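Local structure of short chain dehydrogenase (Leptospira borgpetersenii serovar Hardjo-bovis, 6UH2) at the interface of chains A and B. The protein binds NAD+ and probably catalyses NAD(P)-dependent oxidation of an alcohol or the reverse reduction of a carbonyl. Residues are numbered along the deposited sequence; one frame, centred on the assembly and turned at random. Chains: chain A/B, Short chain dehydrogenase.

Contact 1: the interface of chains A and B. Residues chain A 254, 256-258, 261; chain B 247-251.
The phenol ring of B:Tyr247 carries the backbone of A:Asp256 and A:Gly257 on one face: the amide N of A:Gly257 stands 3.4 Å above the ring plane over its centre, with the carbonyl carbon of A:Asp256 3.9 Å from the centroid. In the two-chain assembly of this short-chain dehydrogenase, the same peptide N-H turns to the backbone, donating from A:Gly257 N to the carbonyl O of B:Tyr247 at 2.8 Å, tilted 27° from the carbonyl plane. CG of B:Tyr247 is anti to the backbone N (chi1 -160°), which lays the ring under the loop while its own carbonyl takes that bond. At the far end of the ring, water 2 joins the phenol OH to the carbonyl O of A:Asp256.

A second flat group is the amide of B:Gln251, to which the A:Asp256 carboxylate stands almost perpendicular. B:Gln251 NE2 donates to B:Thr249 O at 2.9 Å, with the acceptor close to the amide plane, and this fixes the amide's rotation. B:Gln251 OE1 is thereby turned toward A:Leu254, lying 3.4 Å from A:Leu254 CB and bound through water 1 to the leucine backbone N. The two side chains cross at about a right angle. On chain A, OD1 of A:Asp256 accepts from A:Gly258 N at 2.9 Å from above the carboxylate plane, bracing the turn. CG2 of B:Thr249 packs 3.9 Å from the CA of A:Gly258.

Contact 2: the interface of chains A and B. Residues chain A 205, 218, 222, 226-228, 255-257; chain B 247.
From A:Arg226 to A:Gly228 the backbone runs extended past the tip of B:Tyr247, offering it first a carbonyl and then an N-H. The phenol OH of B:Tyr247 donates to the carbonyl O of A:Arg226 at 2.6 Å, and that oxygen lies in the plane of the ring at its edge, the donor tilted 15° from the carbonyl plane. A:Gly228 N, 3.1 Å from B:Tyr247 OH, can donate a hydrogen bond to it. Water 3 is a further partner of B:Tyr247 OH at 2.9 Å, so the polar end of a largely buried side chain is gripped by backbone and solvent together.

The A:Arg226 side chain lies on the side of the ring opposite A:Gly257 but overlaps it only at the rim. Its CG sits between the backbone N and the carbonyl carbon (chi1 64°), and from there the chain stretches out to NE, bringing the guanidinium alongside the ring. The two planes are 25° apart, and CD1 of B:Tyr247 sits over the guanidinium face, toward its rim, 3.7 Å from A:Arg226 CZ. A:Arg226 NH1 also donates to A:Met227 O at 3.1 Å, which helps hold the guanidinium against that rim. CA of A:Gly228 packs on this same second face, over the CE2/CZ side and 3.6 Å from B:Tyr247 CE2, so that A:Gly257 and A:Gly228 sandwich the ring. Near the hydroxyl, CG2 of A:Thr222 approaches to 3.8 Å from B:Tyr247 OH. OG1 of A:Thr222 donates to A:Tyr218 O at 2.8 Å, from above the carbonyl plane.

In the second shell, the A:Tyr218 hydroxyl accepts from A:Gly205 N and lies very close to water 3, which meets its ring edge in plane. CE of A:Met227 rests over one face of that ring. The socket thus combines helix 212-221, the loop leading to helix 231-240 and the end of strand 252-255, and, as A:Gly205 precedes the NAD+-binding A:Ile206, it probably lies near the cofactor.

Contact 1: the interface of chains A and B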
# COMPACT_ATOMS: atom_id res chain seq x y z
N LEU A 254 -0.18 -3.36 -6.58
CA LEU A 254 -0.73 -3.23 -7.93
C LEU A 254 -1.44 -1.88 -8.05
O LEU A 254 -2.38 -1.61 -7.30
CB LEU A 254 -1.71 -4.36 -8.24
CG LEU A 254 -1.23 -5.78 -8.59
CD1 LEU A 254 -0.56 -5.85 -9.98
CD2 LEU A 254 -0.33 -6.36 -7.53
N ASP A 256 -3.42 -0.32 -10.80
CA ASP A 256 -3.89 -0.74 -12.12
C ASP A 256 -5.37 -0.49 -12.34
O ASP A 256 -5.95 -1.10 -13.25
CB ASP A 256 -3.59 -2.25 -12.36
CG ASP A 256 -4.42 -3.18 -11.46
OD1 ASP A 256 -5.11 -2.71 -10.53
OD2 ASP A 256 -4.38 -4.41 -11.71
N GLY A 257 -6.01 0.36 -11.54
CA GLY A 257 -7.42 0.60 -11.69
C GLY A 257 -8.28 -0.63 -11.52
O GLY A 257 -9.42 -0.63 -11.97
N GLY A 258 -7.77 -1.68 -10.88
CA GLY A 258 -8.53 -2.91 -10.70
C GLY A 258 -8.39 -3.93 -11.82
O GLY A 258 -9.14 -4.92 -11.84
N ILE A 261 -8.07 -7.80 -10.77
CA ILE A 261 -8.91 -8.25 -9.66
C ILE A 261 -9.34 -9.70 -9.85
O ILE A 261 -9.48 -10.17 -10.97
CB ILE A 261 -10.13 -7.34 -9.49
CG1 ILE A 261 -9.74 -6.03 -8.82
CG2 ILE A 261 -11.19 -8.02 -8.65
CD1 ILE A 261 -10.92 -5.14 -8.53
N TYR B 247 -5.80 5.56 -8.50
CA TYR B 247 -5.87 4.48 -9.47
C TYR B 247 -5.71 3.10 -8.80
O TYR B 247 -5.40 2.12 -9.48
CB TYR B 247 -4.82 4.69 -10.56
CG TYR B 247 -5.03 3.97 -11.88
CD1 TYR B 247 -6.19 4.14 -12.62
CD2 TYR B 247 -4.03 3.16 -12.42
CE1 TYR B 247 -6.37 3.50 -13.86
CE2 TYR B 247 -4.19 2.51 -13.66
CZ TYR B 247 -5.35 2.68 -14.37
OH TYR B 247 -5.51 2.04 -15.59
N VAL B 248 -5.94 3.02 -7.49
CA VAL B 248 -5.79 1.77 -6.74
C VAL B 248 -7.16 1.35 -6.24
O VAL B 248 -7.78 2.06 -5.43
CB VAL B 248 -4.82 1.94 -5.56
CG1 VAL B 248 -4.65 0.61 -4.82
CG2 VAL B 248 -3.47 2.48 -6.01
N THR B 249 -7.64 0.19 -6.68
CA THR B 249 -8.89 -0.33 -6.14
C THR B 249 -8.84 -1.86 -6.16
O THR B 249 -8.18 -2.46 -7.00
CB THR B 249 -10.11 0.21 -6.90
OG1 THR B 249 -11.31 -0.06 -6.15
CG2 THR B 249 -10.25 -0.42 -8.30
N GLY B 250 -9.53 -2.46 -5.19
CA GLY B 250 -9.56 -3.91 -5.09
C GLY B 250 -8.36 -4.56 -4.44
O GLY B 250 -8.25 -5.79 -4.47
N GLN B 251 -7.48 -3.78 -3.81
CA GLN B 251 -6.22 -4.30 -3.31
C GLN B 251 -6.28 -4.59 -1.82
O GLN B 251 -7.01 -3.93 -1.08
CB GLN B 251 -5.09 -3.32 -3.61
CG GLN B 251 -5.00 -2.95 -5.11
CD GLN B 251 -4.96 -4.17 -6.01
OE1 GLN B 251 -4.10 -5.03 -5.86
NE2 GLN B 251 -5.90 -4.26 -6.95
O HOH W 1 -1.92 -4.63 -4.57
O HOH W 2 -4.52 -0.64 -15.62

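Contact 2: the interface of chains A and B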
# COMPACT_ATOMS: atom_id res chain seq x y z
N GLY A 205 -1.46 -1.00 -17.35
CA GLY A 205 -1.13 -0.36 -18.61
C GLY A 205 -1.04 1.15 -18.50
O GLY A 205 -1.96 1.81 -18.01
N TYR A 218 -8.41 -2.55 -23.53
CA TYR A 218 -7.81 -2.48 -22.20
C TYR A 218 -8.76 -1.84 -21.19
O TYR A 218 -8.93 -2.34 -20.07
CB TYR A 218 -6.49 -1.71 -22.25
CG TYR A 218 -5.73 -1.79 -20.95
CD1 TYR A 218 -4.70 -2.71 -20.79
CD2 TYR A 218 -6.06 -0.97 -19.87
CE1 TYR A 218 -4.01 -2.80 -19.60
CE2 TYR A 218 -5.38 -1.06 -18.67
CZ TYR A 218 -4.36 -1.98 -18.54
OH TYR A 218 -3.66 -2.10 -17.36
N THR A 222 -10.67 -2.77 -17.36
CA THR A 222 -10.21 -1.99 -16.21
C THR A 222 -11.41 -1.41 -15.47
O THR A 222 -12.12 -0.57 -16.04
CB THR A 222 -9.27 -0.88 -16.65
OG1 THR A 222 -8.24 -1.43 -17.49
CG2 THR A 222 -8.62 -0.21 -15.44
N ARG A 226 -10.18 3.53 -17.30
CA ARG A 226 -9.20 4.33 -18.02
C ARG A 226 -7.83 3.69 -17.85
O ARG A 226 -7.60 2.91 -16.92
CB ARG A 226 -9.15 5.78 -17.51
CG ARG A 226 -8.69 5.91 -16.06
CD ARG A 226 -8.38 7.38 -15.73
NE ARG A 226 -8.02 7.61 -14.33
CZ ARG A 226 -6.77 7.58 -13.86
NH1 ARG A 226 -5.75 7.30 -14.67
NH2 ARG A 226 -6.55 7.83 -12.58
N MET A 227 -6.93 4.05 -18.76
CA MET A 227 -5.54 3.64 -18.61
C MET A 227 -4.85 4.52 -17.57
O MET A 227 -5.33 5.59 -17.21
CB MET A 227 -4.80 3.72 -19.95
CG MET A 227 -5.27 2.70 -21.01
SD MET A 227 -4.01 2.42 -22.28
CE MET A 227 -2.82 1.44 -21.37
N GLY A 228 -3.72 4.03 -17.08
CA GLY A 228 -2.94 4.80 -16.13
C GLY A 228 -2.05 5.84 -16.80
O GLY A 228 -1.79 5.80 -18.01
N ILE A 255 -1.01 -1.06 -9.00
CA ILE A 255 -1.64 0.23 -9.24
C ILE A 255 -2.17 0.15 -10.67
O ILE A 255 -1.48 0.49 -11.64
CB ILE A 255 -0.68 1.41 -9.04
CG1 ILE A 255 -0.06 1.34 -7.64
CG2 ILE A 255 -1.41 2.74 -9.20
CD1 ILE A 255 0.90 2.51 -7.29
N ASP A 256 -3.42 -0.32 -10.80
CA ASP A 256 -3.89 -0.74 -12.12
C ASP A 256 -5.37 -0.49 -12.34
O ASP A 256 -5.95 -1.10 -13.25
CB ASP A 256 -3.59 -2.25 -12.36
CG ASP A 256 -4.42 -3.18 -11.46
OD1 ASP A 256 -5.11 -2.71 -10.53
OD2 ASP A 256 -4.38 -4.41 -11.71
N GLY A 257 -6.01 0.36 -11.54
CA GLY A 257 -7.42 0.60 -11.69
C GLY A 257 -8.28 -0.63 -11.52
O GLY A 257 -9.42 -0.63 -11.97
N TYR B 247 -5.80 5.56 -8.50
CA TYR B 247 -5.87 4.48 -9.47
C TYR B 247 -5.71 3.10 -8.80
O TYR B 247 -5.40 2.12 -9.48
CB TYR B 247 -4.82 4.69 -10.56
CG TYR B 247 -5.03 3.97 -11.88
CD1 TYR B 247 -6.19 4.14 -12.62
CD2 TYR B 247 -4.03 3.16 -12.42
CE1 TYR B 247 -6.37 3.50 -13.86
CE2 TYR B 247 -4.19 2.51 -13.66
CZ TYR B 247 -5.35 2.68 -14.37
OH TYR B 247 -5.51 2.04 -15.59
O HOH W 3 -4.52 -0.64 -15.62

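Contact 1 and contact 2 lie about 8 Å apart, measured between the centres of their C-alpha atoms, and share A:Asp256, A:Gly257 and B:Tyr247. They also share a water: water 2 of contact 1 and water 3 of contact 2 occupy the same position. One tyrosine therefore joins the C-terminal loop of chain A to the loop between helices 212-221 and 231-240. Because the interface is two-fold symmetric, the two contacts recur with the chains exchanged. Such reciprocal anchoring could couple packing of the pair to the neighbourhood of the cofactor, although the structure alone does not show such an effect.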